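Local coordinates for protein phosphodiesterase (Pseudomonas aeruginosa, PDB 4G75) that is a colicin M-like bacteriocin of the peptidoglycan-degrading type that binds magnesium and probably hydrolyses a phosphodiester bond in the lipid-linked peptidoglycan precursor, at residues G15-Y20 against D105-M110; G43-A48 against N82-W87; A60-A63 against N67-T70; W62-W65 against T71-G74; I89-Q94 against H116-P121. All coordinates share one frame; numbering follows the deposited sequence. Where two conformers were deposited one is given.

All five contacts lie in the helix-rich N-terminal half of the chain, away from the magnesium site formed by V211, E213 and D241. Contacts 2 and 5 both use helix 81-102 and have centres 10 Å apart; W87 NE1 lies 3.0 Å from P119 O, a probable hydrogen bond between them. Contact 1 packs against contact 2, where F17 CG comes within 3.6 Å of D46 CB, and M110 touches L92 of contact 5. Contacts 3 and 4 share W62 and A63 and have centres only 4 Å apart, at the end of helix 55-65 and in the loop after it. L61 of that helix rests against R45 and F85 of contact 2.

Contact 1 of 5, residues G15-Y20 against D105-M110; sequences GDFSAY and DRITAM
The ring of F17 is approached obliquely by two side chains of helix 106-113: CG1 of I107 lies 4.2 Å from F17 CE2, and CG of M110 (selenomethionine) is the same 4.2 Å from F17 CD2. D16 CB sits 4.0 Å above one face of the ring, displaced toward the rim, so the phenyl group is hemmed in by its own neighbour as well as by the partner helix. D46 and V47 of helix 34-49 and V50 beyond it also touch the ring, which is buried.

I107 does most of the bridging. Its chi1 of -66° sets CG1 beside the backbone N and leaves CG2 anti to it, where CG2 reaches 3.5 Å from D16 O. The CG1 branch stays extended (chi2 170°) and carries CD1 to 4.0 Å from D16 CG, so that the end of the isoleucine passes obliquely over the D16 side chain, from CB to the carboxylate. No hydrogen bond joins the two segments. The D16 carboxylate turns back instead, OD2 accepting from G13 N, while the side chain of N111 bonds to both D16 O and S18 N and so ties the two chain portions together.

Helix 106-113 has a cap of its own at its start. D105 OD2 accepts from T108 N at 3.1 Å (N-H...O 172°), the donor standing well above the carboxylate plane, and T108 OG1 donates to D105 OD1 at 2.6 Å. With F17 in the N-cap position of helix 18-24, the contact brings two helix starts side by side, one of them closed by a classical aspartate N-cap.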
# COMPACT_ATOMS: atom_id res chain seq x y z
N GLY A 15 24.32 -2.33 0.85
CA GLY A 15 25.12 -1.18 1.23
C GLY A 15 24.43 0.16 1.08
O GLY A 15 24.95 1.18 1.53
N ASP A 16 23.26 0.17 0.45
CA ASP A 16 22.48 1.40 0.36
C ASP A 16 21.78 1.75 1.66
O ASP A 16 21.30 2.87 1.85
CB ASP A 16 21.44 1.31 -0.76
CG ASP A 16 22.06 1.42 -2.13
OD1 ASP A 16 22.89 2.33 -2.32
OD2 ASP A 16 21.70 0.61 -3.01
N PHE A 17 21.73 0.79 2.58
CA PHE A 17 20.90 0.94 3.77
C PHE A 17 21.70 1.10 5.05
O PHE A 17 22.50 0.26 5.41
CB PHE A 17 19.89 -0.20 3.84
CG PHE A 17 19.05 -0.29 2.61
CD1 PHE A 17 19.34 -1.19 1.61
CD2 PHE A 17 18.00 0.60 2.42
CE1 PHE A 17 18.58 -1.24 0.45
CE2 PHE A 17 17.24 0.55 1.27
CZ PHE A 17 17.53 -0.37 0.28
N SER A 18 21.45 2.22 5.72
CA SER A 18 22.22 2.62 6.90
C SER A 18 22.22 1.56 7.99
O SER A 18 23.22 1.37 8.68
CB SER A 18 21.68 3.94 7.44
OG SER A 18 21.75 4.96 6.45
N ALA A 19 21.10 0.87 8.16
CA ALA A 19 21.02 -0.13 9.22
C ALA A 19 21.95 -1.31 8.94
O ALA A 19 22.62 -1.81 9.84
CB ALA A 19 19.57 -0.61 9.40
N TYR A 20 21.98 -1.75 7.69
CA TYR A 20 22.89 -2.80 7.27
C TYR A 20 24.33 -2.34 7.50
O TYR A 20 25.14 -3.08 8.06
CB TYR A 20 22.67 -3.16 5.80
CG TYR A 20 23.78 -4.00 5.23
CD1 TYR A 20 23.73 -5.39 5.31
CD2 TYR A 20 24.88 -3.41 4.62
CE1 TYR A 20 24.75 -6.17 4.79
CE2 TYR A 20 25.90 -4.18 4.10
CZ TYR A 20 25.84 -5.55 4.19
OH TYR A 20 26.86 -6.30 3.67
N ASP A 105 13.02 9.91 -1.85
CA ASP A 105 13.20 8.77 -2.74
C ASP A 105 13.15 7.52 -1.86
O ASP A 105 13.20 7.62 -0.64
CB ASP A 105 14.54 8.84 -3.46
CG ASP A 105 15.73 8.78 -2.50
OD1 ASP A 105 16.11 9.84 -1.95
OD2 ASP A 105 16.28 7.68 -2.31
N ARG A 106 13.08 6.35 -2.47
CA ARG A 106 12.80 5.12 -1.72
C ARG A 106 13.86 4.82 -0.68
O ARG A 106 13.54 4.53 0.49
CB ARG A 106 12.66 3.94 -2.67
CG ARG A 106 11.45 4.08 -3.58
CD ARG A 106 11.47 3.05 -4.69
NE ARG A 106 10.45 3.34 -5.71
CZ ARG A 106 10.28 2.62 -6.81
NH1 ARG A 106 11.03 1.54 -7.01
NH2 ARG A 106 9.35 2.96 -7.70
N ILE A 107 15.11 4.88 -1.10
CA ILE A 107 16.21 4.54 -0.21
C ILE A 107 16.30 5.54 0.94
O ILE A 107 16.40 5.15 2.11
CB ILE A 107 17.54 4.43 -0.99
CG1 ILE A 107 17.46 3.23 -1.94
CG2 ILE A 107 18.73 4.30 -0.03
CD1 ILE A 107 18.59 3.14 -2.94
N THR A 108 16.23 6.83 0.62
CA THR A 108 16.25 7.85 1.67
C THR A 108 15.09 7.66 2.65
O THR A 108 15.26 7.79 3.86
CB THR A 108 16.21 9.27 1.09
OG1 THR A 108 17.36 9.49 0.27
CG2 THR A 108 16.17 10.30 2.20
N ALA A 109 13.92 7.36 2.11
CA ALA A 109 12.74 7.18 2.94
C ALA A 109 12.96 6.06 3.96
O ALA A 109 12.62 6.20 5.12
CB ALA A 109 11.52 6.89 2.07
N MSE A 110 13.55 4.96 3.51
CA MSE A 110 13.79 3.83 4.40
C MSE A 110 14.90 4.13 5.41
O MSE A 110 14.78 3.80 6.58
CB MSE A 110 14.12 2.56 3.63
CG MSE A 110 14.42 1.37 4.52
SE MSE A 110 12.85 0.83 5.57
CE MSE A 110 12.00 -0.22 4.15

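Contact 2 of 5, residues G43-A48 against N82-W87; sequences GQRDVA and NYEFIW. With EDO (1,2-ethanediol), chain M; EDO (1,2-ethanediol), chain I.
E84 OE1 is gripped by two cationic groups, R45 NH2 at 2.7 Å and the amine of K42 from the preceding turn of R45's own helix. The bond from R45 is bent (N-H...O 148°) and uses the anti lone pair of OE1, the oxygen lying at the guanidinium edge, slightly tilted from its plane. Guanidinium and carboxylate are turned 43° against each other, and the two side chains cross at about a right angle. R45 bends at chi3 (-58°), which swings the guanidinium over the base of the glutamate, where NH2 comes 3.6 Å from E84 CB.

This salt bridge spans helices 34-49 and 81-102 of the helical N-terminal half, whose backbones stay well apart: the nearest CA atoms, of R45 and E84, are 10.0 Å from each other. Two long side chains therefore bridge the distance, with L61 of helix 55-65 packed against R45. R45 has further partners, since NE forms a salt bridge with D88 one turn along from E84 and NH1 bonds to S41 OG. Such a mixed network of buried charges probably leaves each ion largely compensated. On the other carboxylate oxygen, a 1,2-ethanediol, probably from the crystallisation liquor, donates through its O1 to E84 OE2 at 2.7 Å.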
# COMPACT_ATOMS: atom_id res chain seq x y z
N GLY A 43 19.29 -5.26 5.68
CA GLY A 43 19.80 -4.90 4.37
C GLY A 43 19.12 -5.62 3.21
O GLY A 43 18.60 -4.98 2.29
N GLN A 44 19.10 -6.95 3.26
CA GLN A 44 18.50 -7.70 2.16
C GLN A 44 16.98 -7.53 2.11
O GLN A 44 16.39 -7.50 1.03
CB GLN A 44 18.87 -9.18 2.21
CG GLN A 44 18.61 -9.90 0.90
CD GLN A 44 19.32 -9.23 -0.28
OE1 GLN A 44 20.37 -8.60 -0.12
NE2 GLN A 44 18.76 -9.38 -1.47
N ARG A 45 16.34 -7.41 3.27
CA ARG A 45 14.91 -7.14 3.26
C ARG A 45 14.63 -5.78 2.63
O ARG A 45 13.72 -5.64 1.82
CB ARG A 45 14.31 -7.24 4.66
CG ARG A 45 14.40 -8.63 5.30
CD ARG A 45 13.37 -8.80 6.42
NE ARG A 45 13.54 -7.78 7.46
CZ ARG A 45 14.40 -7.88 8.47
NH1 ARG A 45 15.16 -8.96 8.59
NH2 ARG A 45 14.50 -6.90 9.35
N ASP A 46 15.43 -4.78 2.98
CA ASP A 46 15.25 -3.45 2.42
C ASP A 46 15.41 -3.44 0.90
O ASP A 46 14.70 -2.72 0.20
CB ASP A 46 16.23 -2.45 3.04
CG ASP A 46 15.88 -2.09 4.47
OD1 ASP A 46 14.75 -2.43 4.92
OD2 ASP A 46 16.72 -1.46 5.14
N VAL A 47 16.35 -4.24 0.40
CA VAL A 47 16.55 -4.36 -1.04
C VAL A 47 15.25 -4.81 -1.70
O VAL A 47 14.87 -4.30 -2.76
CB VAL A 47 17.69 -5.34 -1.37
CG1 VAL A 47 17.64 -5.74 -2.85
CG2 VAL A 47 19.04 -4.72 -1.03
N ALA A 48 14.58 -5.77 -1.08
CA ALA A 48 13.30 -6.23 -1.59
C ALA A 48 12.25 -5.13 -1.47
O ALA A 48 11.54 -4.85 -2.43
CB ALA A 48 12.85 -7.49 -0.85
N ASN A 82 11.16 -12.97 15.11
CA ASN A 82 10.08 -12.22 15.75
C ASN A 82 10.41 -10.74 15.91
O ASN A 82 9.60 -9.88 15.58
CB ASN A 82 9.69 -12.84 17.10
CG ASN A 82 10.87 -13.03 18.04
OD1 ASN A 82 12.01 -13.24 17.60
ND2 ASN A 82 10.60 -12.97 19.33
N TYR A 83 11.60 -10.43 16.41
CA TYR A 83 11.96 -9.03 16.62
C TYR A 83 12.05 -8.29 15.29
O TYR A 83 11.67 -7.12 15.20
CB TYR A 83 13.29 -8.90 17.37
CG TYR A 83 13.26 -9.42 18.79
CD1 TYR A 83 12.06 -9.66 19.45
CD2 TYR A 83 14.44 -9.66 19.49
CE1 TYR A 83 12.04 -10.14 20.75
CE2 TYR A 83 14.43 -10.13 20.79
CZ TYR A 83 13.23 -10.37 21.41
OH TYR A 83 13.22 -10.84 22.71
N GLU A 84 12.55 -8.97 14.26
CA GLU A 84 12.70 -8.33 12.96
C GLU A 84 11.36 -8.10 12.28
O GLU A 84 11.17 -7.09 11.60
CB GLU A 84 13.65 -9.14 12.07
CG GLU A 84 15.10 -9.11 12.54
CD GLU A 84 15.59 -7.69 12.81
OE1 GLU A 84 15.46 -6.84 11.90
OE2 GLU A 84 16.10 -7.43 13.92
N PHE A 85 10.42 -9.03 12.46
CA PHE A 85 9.09 -8.87 11.89
C PHE A 85 8.44 -7.65 12.55
O PHE A 85 7.88 -6.78 11.89
CB PHE A 85 8.25 -10.12 12.14
CG PHE A 85 6.90 -10.09 11.46
CD1 PHE A 85 6.70 -10.75 10.25
CD2 PHE A 85 5.83 -9.42 12.03
CE1 PHE A 85 5.45 -10.74 9.63
CE2 PHE A 85 4.59 -9.40 11.41
CZ PHE A 85 4.40 -10.06 10.21
N ILE A 86 8.54 -7.59 13.88
CA ILE A 86 7.94 -6.49 14.62
C ILE A 86 8.51 -5.14 14.22
O ILE A 86 7.75 -4.19 13.97
CB ILE A 86 8.07 -6.70 16.14
CG1 ILE A 86 7.19 -7.87 16.56
CG2 ILE A 86 7.70 -5.43 16.87
CD1 ILE A 86 7.49 -8.43 17.94
N TRP A 87 9.83 -5.03 14.15
CA TRP A 87 10.46 -3.78 13.76
C TRP A 87 10.18 -3.37 12.31
O TRP A 87 10.07 -2.19 12.03
CB TRP A 87 11.98 -3.79 14.03
CG TRP A 87 12.33 -3.46 15.46
CD1 TRP A 87 13.03 -4.25 16.33
CD2 TRP A 87 11.99 -2.27 16.18
NE1 TRP A 87 13.15 -3.61 17.54
CE2 TRP A 87 12.53 -2.39 17.48
CE3 TRP A 87 11.30 -1.10 15.85
CZ2 TRP A 87 12.39 -1.40 18.44
CZ3 TRP A 87 11.16 -0.11 16.81
CH2 TRP A 87 11.70 -0.27 18.09
C1 EDO M . 17.87 -10.08 16.15
O1 EDO M . 16.70 -9.34 15.79
C2 EDO M . 18.20 -11.11 15.08
O2 EDO M . 16.99 -11.73 14.63
C1 EDO I . 23.71 -6.92 -2.17
O1 EDO I . 24.47 -5.97 -1.41
C2 EDO I . 22.23 -6.66 -1.94
O2 EDO I . 21.44 -7.66 -2.59

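Contact 3 of 5, residues A60-A63 against N67-T70; sequences ALWA and NWGT
W62 brings the edge of its five-membered ring against W68, CD1 meeting that indole obliquely at 3.3 Å from W68 CZ2. Its CG lies anti to the backbone N (chi1 -172°), which carries the ring toward the residues that follow the helix. The two ring planes stand at 73°, with 5.1 Å between the centroid of the W62 five-membered ring and that of the W68 six-membered ring. A face of W68 receives A63, whose CA makes a CH-pi contact with the five-membered ring, 4.2 Å from its centroid. A63 CB lies 3.9 Å from CE3 of W68.

The backbone places the second tryptophan here. N67 leaves the helix with positive phi (55°), and W68 N returns to A63 O at 2.9 Å, the six-to-one bond of a Schellman motif. A63 O takes a second hydrogen bond from a water, also at 2.9 Å, that in turn accepts from G69 N.

Both indole nitrogens, W62 NE1 and W68 NE1, donate to one carboxylate oxygen, E264 OE1, at the end of helix 255-264, and R260 of that helix makes a cation-pi contact with W68. The tryptophan pair thus joins the C-terminal end of helix 55-65 to helix 255-264, while F85 of helix 81-102 meets the W62 ring.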
# COMPACT_ATOMS: atom_id res chain seq x y z
N ALA A 60 8.95 -14.81 5.26
CA ALA A 60 10.10 -15.58 5.71
C ALA A 60 10.29 -15.42 7.21
O ALA A 60 10.58 -16.39 7.91
CB ALA A 60 11.35 -15.16 4.95
N LEU A 61 10.13 -14.20 7.71
CA LEU A 61 10.24 -13.95 9.13
C LEU A 61 9.15 -14.69 9.89
O LEU A 61 9.44 -15.41 10.85
CB LEU A 61 10.14 -12.44 9.42
CG LEU A 61 11.28 -11.62 8.82
CD1 LEU A 61 11.06 -10.14 9.05
CD2 LEU A 61 12.62 -12.07 9.41
N TRP A 62 7.91 -14.53 9.44
CA TRP A 62 6.78 -15.15 10.12
C TRP A 62 6.88 -16.67 10.11
O TRP A 62 6.63 -17.32 11.13
CB TRP A 62 5.44 -14.72 9.51
CG TRP A 62 4.27 -15.22 10.31
CD1 TRP A 62 3.56 -16.37 10.12
CD2 TRP A 62 3.71 -14.59 11.47
NE1 TRP A 62 2.58 -16.49 11.07
CE2 TRP A 62 2.64 -15.41 11.91
CE3 TRP A 62 3.98 -13.41 12.16
CZ2 TRP A 62 1.86 -15.08 13.01
CZ3 TRP A 62 3.20 -13.08 13.26
CH2 TRP A 62 2.15 -13.92 13.67
N ALA A 63 7.23 -17.24 8.96
CA ALA A 63 7.32 -18.68 8.84
C ALA A 63 8.30 -19.23 9.87
O ALA A 63 8.11 -20.32 10.41
CB ALA A 63 7.75 -19.08 7.43
N ASN A 67 7.01 -21.25 13.07
CA ASN A 67 7.43 -22.62 12.78
C ASN A 67 6.57 -23.29 11.72
O ASN A 67 6.04 -24.39 11.92
CB ASN A 67 7.41 -23.46 14.06
CG ASN A 67 8.36 -22.94 15.11
OD1 ASN A 67 7.97 -22.68 16.25
ND2 ASN A 67 9.62 -22.78 14.73
N TRP A 68 6.42 -22.63 10.58
CA TRP A 68 5.68 -23.20 9.47
C TRP A 68 6.47 -24.33 8.85
O TRP A 68 5.90 -25.26 8.28
CB TRP A 68 5.40 -22.15 8.40
CG TRP A 68 4.32 -21.18 8.74
CD1 TRP A 68 3.68 -21.04 9.94
CD2 TRP A 68 3.78 -20.18 7.87
NE1 TRP A 68 2.76 -20.02 9.86
CE2 TRP A 68 2.80 -19.48 8.60
CE3 TRP A 68 4.02 -19.83 6.55
CZ2 TRP A 68 2.06 -18.43 8.04
CZ3 TRP A 68 3.29 -18.79 5.99
CH2 TRP A 68 2.32 -18.11 6.74
N GLY A 69 7.80 -24.23 8.94
CA GLY A 69 8.68 -25.20 8.30
C GLY A 69 8.62 -25.10 6.79
O GLY A 69 8.94 -26.05 6.08
N THR A 70 8.21 -23.94 6.28
CA THR A 70 8.10 -23.72 4.85
C THR A 70 9.26 -22.88 4.32
O THR A 70 10.21 -22.58 5.05
CB THR A 70 6.77 -23.01 4.51
OG1 THR A 70 6.58 -21.90 5.40
CG2 THR A 70 5.61 -23.98 4.69
O HOH W 1 9.85 -22.61 10.15

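Contact 4 of 5, residues W62-W65 against T71-G74; sequences WAQW and TLYG
Chi1 of -61° sends CG of L72 anti to its carbonyl carbon, and the methyl groups beyond it reach the stem of Q64, itself nearly straight past CG (chi2 171°). L72 CD2 comes 3.7 Å from Q64 CG, and CD1 sits 3.9 Å from Q64 CD. The leucine thus lies across the glutamine, the two side chains crossing at about a right angle. Beside them CD2 also touches A63, with 4.2 Å to A63 CB, in a purely apolar meeting.

Q64 was modelled in two conformers; in the one described, its amide is occupied at both ends. OE1 accepts from L78 N further along the loop, and NE2 donates to A60 O one turn back in helix 55-65. With its polar end so engaged, Q64 offers CG and the amide carbon to the leucine.

The loop also has a local turn. T71 OG1 accepts a hydrogen bond from Y73 N at 3.2 Å. T71 CG2 rests 3.7 Å above the Y73 ring, over its centre. The Y73 side chain also touches K56 and L59 in the first half of helix 55-65. T71 to Y73 is an ST turn, set in the loop that leads from helix 55-65 to helix 81-102 and packed back onto the first of the two.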
# COMPACT_ATOMS: atom_id res chain seq x y z
N TRP A 62 7.91 -14.53 9.44
CA TRP A 62 6.78 -15.15 10.12
C TRP A 62 6.88 -16.67 10.11
O TRP A 62 6.63 -17.32 11.13
CB TRP A 62 5.44 -14.72 9.51
CG TRP A 62 4.27 -15.22 10.31
CD1 TRP A 62 3.56 -16.37 10.12
CD2 TRP A 62 3.71 -14.59 11.47
NE1 TRP A 62 2.58 -16.49 11.07
CE2 TRP A 62 2.64 -15.41 11.91
CE3 TRP A 62 3.98 -13.41 12.16
CZ2 TRP A 62 1.86 -15.08 13.01
CZ3 TRP A 62 3.20 -13.08 13.26
CH2 TRP A 62 2.15 -13.92 13.67
N ALA A 63 7.23 -17.24 8.96
CA ALA A 63 7.32 -18.68 8.84
C ALA A 63 8.30 -19.23 9.87
O ALA A 63 8.11 -20.32 10.41
CB ALA A 63 7.75 -19.08 7.43
N GLN A 64 9.36 -18.47 10.16
CA GLN A 64 10.31 -18.86 11.19
C GLN A 64 9.67 -18.74 12.56
O GLN A 64 9.65 -19.69 13.35
CB GLN A 64 11.56 -17.98 11.14
CG GLN A 64 12.40 -18.13 9.89
CD GLN A 64 13.48 -17.08 9.80
OE1 GLN A 64 14.49 -17.15 10.51
NE2 GLN A 64 13.28 -16.09 8.95
N TRP A 65 9.16 -17.55 12.85
CA TRP A 65 8.51 -17.24 14.12
C TRP A 65 7.47 -18.31 14.47
O TRP A 65 7.47 -18.85 15.57
CB TRP A 65 7.83 -15.89 14.01
CG TRP A 65 7.43 -15.26 15.30
CD1 TRP A 65 7.48 -15.82 16.54
CD2 TRP A 65 6.88 -13.95 15.48
NE1 TRP A 65 7.02 -14.93 17.48
CE2 TRP A 65 6.64 -13.78 16.85
CE3 TRP A 65 6.59 -12.90 14.60
CZ2 TRP A 65 6.11 -12.60 17.38
CZ3 TRP A 65 6.06 -11.73 15.12
CH2 TRP A 65 5.83 -11.59 16.50
N THR A 71 9.19 -22.50 3.04
CA THR A 71 10.29 -21.80 2.39
C THR A 71 10.57 -20.45 3.05
O THR A 71 9.66 -19.75 3.48
CB THR A 71 10.03 -21.58 0.89
OG1 THR A 71 11.21 -21.05 0.26
CG2 THR A 71 8.88 -20.61 0.67
N LEU A 72 11.85 -20.09 3.13
CA LEU A 72 12.22 -18.78 3.64
C LEU A 72 12.56 -17.81 2.51
O LEU A 72 13.12 -16.74 2.74
CB LEU A 72 13.40 -18.89 4.61
CG LEU A 72 13.18 -19.74 5.86
CD1 LEU A 72 14.32 -19.53 6.85
CD2 LEU A 72 11.84 -19.42 6.51
N TYR A 73 12.22 -18.19 1.28
CA TYR A 73 12.45 -17.32 0.12
C TYR A 73 13.89 -16.83 -0.00
O TYR A 73 14.15 -15.73 -0.49
CB TYR A 73 11.47 -16.13 0.15
CG TYR A 73 10.02 -16.53 -0.00
CD1 TYR A 73 9.54 -17.04 -1.20
CD2 TYR A 73 9.14 -16.40 1.06
CE1 TYR A 73 8.22 -17.41 -1.33
CE2 TYR A 73 7.81 -16.77 0.93
CZ TYR A 73 7.36 -17.27 -0.26
OH TYR A 73 6.04 -17.64 -0.39
N GLY A 74 14.83 -17.66 0.44
CA GLY A 74 16.24 -17.33 0.30
C GLY A 74 16.81 -16.49 1.42
O GLY A 74 18.01 -16.23 1.46

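Contact 5 of 5, residues I89-Q94 against H116-P121; sequences IFDLPQ and HQYPFP
This is a polar contact between helix and loop, built round a histidine-carboxylate hydrogen bond: D91 of helix 81-102 receives H116 and Y118 from the loop after helix 106-113, in the helical N-terminal half. D91 lies just ahead of the kink at P93, where the proline nitrogen, having no hydrogen, cannot bond to the turn before. H116 NE2 donates to D91 OD1 at 2.9 Å, almost straight (173°), in the plane of the imidazole and along the syn lone pair of the oxygen. Chi1 of 63° sets H116 CG between its backbone N and carbonyl carbon and turns the ring toward D91. Y118 OH gives a shorter bond, 2.6 Å to D91 OD2, again on the syn side but tilted from the carboxylate plane; the phenol ring stands nearly perpendicular to the carboxylate (88°). OD2 accepts as well from Q114 NE2, so three donors hold the acid and probably favour its ionised form.

F90 turns its edge toward the face of H116 in an offset edge-to-face pair, with ring centroids 5.6 Å apart, while R131 makes a cation-pi contact with F90. Within the loop, H116 CE1 hangs 3.2 Å above one face of Y118, near its rim, and W87 of the same helix as D91 packs against both loop rings. The other imidazole nitrogen is held too: H116 ND1 donates to Q117 O at 2.6 Å, from above the carbonyl plane.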
# COMPACT_ATOMS: atom_id res chain seq x y z
N ILE A 89 7.39 -4.06 10.78
CA ILE A 89 6.02 -3.57 10.85
C ILE A 89 6.00 -2.13 11.37
O ILE A 89 5.17 -1.32 10.95
CB ILE A 89 5.13 -4.51 11.71
CG1 ILE A 89 4.93 -5.84 10.99
CG2 ILE A 89 3.77 -3.87 12.01
CD1 ILE A 89 4.32 -5.72 9.61
N PHE A 90 6.94 -1.80 12.24
CA PHE A 90 7.09 -0.42 12.70
C PHE A 90 7.66 0.49 11.61
O PHE A 90 7.17 1.59 11.40
CB PHE A 90 8.00 -0.38 13.94
CG PHE A 90 8.15 0.98 14.57
CD1 PHE A 90 7.15 1.51 15.37
CD2 PHE A 90 9.32 1.71 14.40
CE1 PHE A 90 7.30 2.76 15.98
CE2 PHE A 90 9.48 2.96 15.00
CZ PHE A 90 8.46 3.49 15.78
N ASP A 91 8.68 0.01 10.91
CA ASP A 91 9.44 0.85 9.98
C ASP A 91 8.74 1.11 8.66
O ASP A 91 8.79 2.22 8.13
CB ASP A 91 10.81 0.23 9.69
CG ASP A 91 11.78 0.36 10.85
OD1 ASP A 91 11.53 1.21 11.73
OD2 ASP A 91 12.78 -0.38 10.87
N LEU A 92 8.09 0.08 8.12
CA LEU A 92 7.47 0.19 6.81
C LEU A 92 6.45 1.34 6.66
O LEU A 92 6.49 2.07 5.67
CB LEU A 92 6.88 -1.16 6.37
CG LEU A 92 7.94 -2.17 5.90
CD1 LEU A 92 7.41 -3.60 5.96
CD2 LEU A 92 8.46 -1.83 4.50
N PRO A 93 5.55 1.53 7.64
CA PRO A 93 4.62 2.65 7.46
C PRO A 93 5.32 4.00 7.52
O PRO A 93 4.86 4.96 6.89
CB PRO A 93 3.67 2.53 8.66
CG PRO A 93 3.83 1.16 9.16
CD PRO A 93 5.21 0.70 8.81
N GLN A 94 6.41 4.09 8.27
CA GLN A 94 7.15 5.34 8.37
C GLN A 94 7.87 5.64 7.05
O GLN A 94 7.91 6.78 6.61
CB GLN A 94 8.14 5.30 9.54
CG GLN A 94 8.91 6.61 9.72
CD GLN A 94 8.03 7.73 10.24
OE1 GLN A 94 7.44 7.62 11.32
NE2 GLN A 94 7.92 8.81 9.47
N HIS A 116 16.92 5.02 14.03
CA HIS A 116 16.55 4.98 15.44
C HIS A 116 17.18 3.77 16.13
O HIS A 116 17.77 2.92 15.47
CB HIS A 116 15.01 4.95 15.60
CG HIS A 116 14.34 3.75 15.00
ND1 HIS A 116 14.28 2.53 15.66
CD2 HIS A 116 13.67 3.58 13.84
CE1 HIS A 116 13.61 1.67 14.92
NE2 HIS A 116 13.23 2.28 13.81
N GLN A 117 17.06 3.73 17.45
CA GLN A 117 17.54 2.59 18.23
C GLN A 117 16.68 1.36 18.00
O GLN A 117 15.48 1.48 17.74
CB GLN A 117 17.52 2.93 19.72
CG GLN A 117 18.26 4.21 20.08
CD GLN A 117 19.74 3.98 20.22
OE1 GLN A 117 20.50 4.18 19.27
NE2 GLN A 117 20.16 3.55 21.40
N TYR A 118 17.27 0.17 18.11
CA TYR A 118 16.52 -1.07 17.97
C TYR A 118 16.59 -1.97 19.21
O TYR A 118 17.06 -3.11 19.14
CB TYR A 118 16.96 -1.84 16.72
CG TYR A 118 16.46 -1.23 15.43
CD1 TYR A 118 15.26 -1.65 14.87
CD2 TYR A 118 17.18 -0.25 14.77
CE1 TYR A 118 14.79 -1.09 13.68
CE2 TYR A 118 16.73 0.31 13.59
CZ TYR A 118 15.53 -0.11 13.05
OH TYR A 118 15.07 0.43 11.87
N PRO A 119 16.09 -1.47 20.34
CA PRO A 119 16.01 -2.31 21.54
C PRO A 119 15.13 -3.51 21.21
O PRO A 119 14.33 -3.44 20.28
CB PRO A 119 15.29 -1.44 22.56
CG PRO A 119 14.96 -0.15 21.89
CD PRO A 119 15.28 -0.25 20.44
N PHE A 120 15.26 -4.59 21.96
CA PHE A 120 14.36 -5.71 21.74
C PHE A 120 12.93 -5.29 22.04
O PHE A 120 12.66 -4.66 23.07
CB PHE A 120 14.75 -6.91 22.60
CG PHE A 120 16.13 -7.43 22.31
CD1 PHE A 120 16.56 -7.59 21.01
CD2 PHE A 120 16.99 -7.75 23.35
CE1 PHE A 120 17.82 -8.07 20.74
CE2 PHE A 120 18.25 -8.23 23.08
CZ PHE A 120 18.67 -8.39 21.78
N PRO A 121 12.00 -5.60 21.13
CA PRO A 121 10.58 -5.32 21.37
C PRO A 121 10.12 -6.05 22.62
O PRO A 121 10.56 -7.17 22.88
CB PRO A 121 9.88 -5.91 20.14
CG PRO A 121 10.92 -5.94 19.09
CD PRO A 121 12.22 -6.21 19.81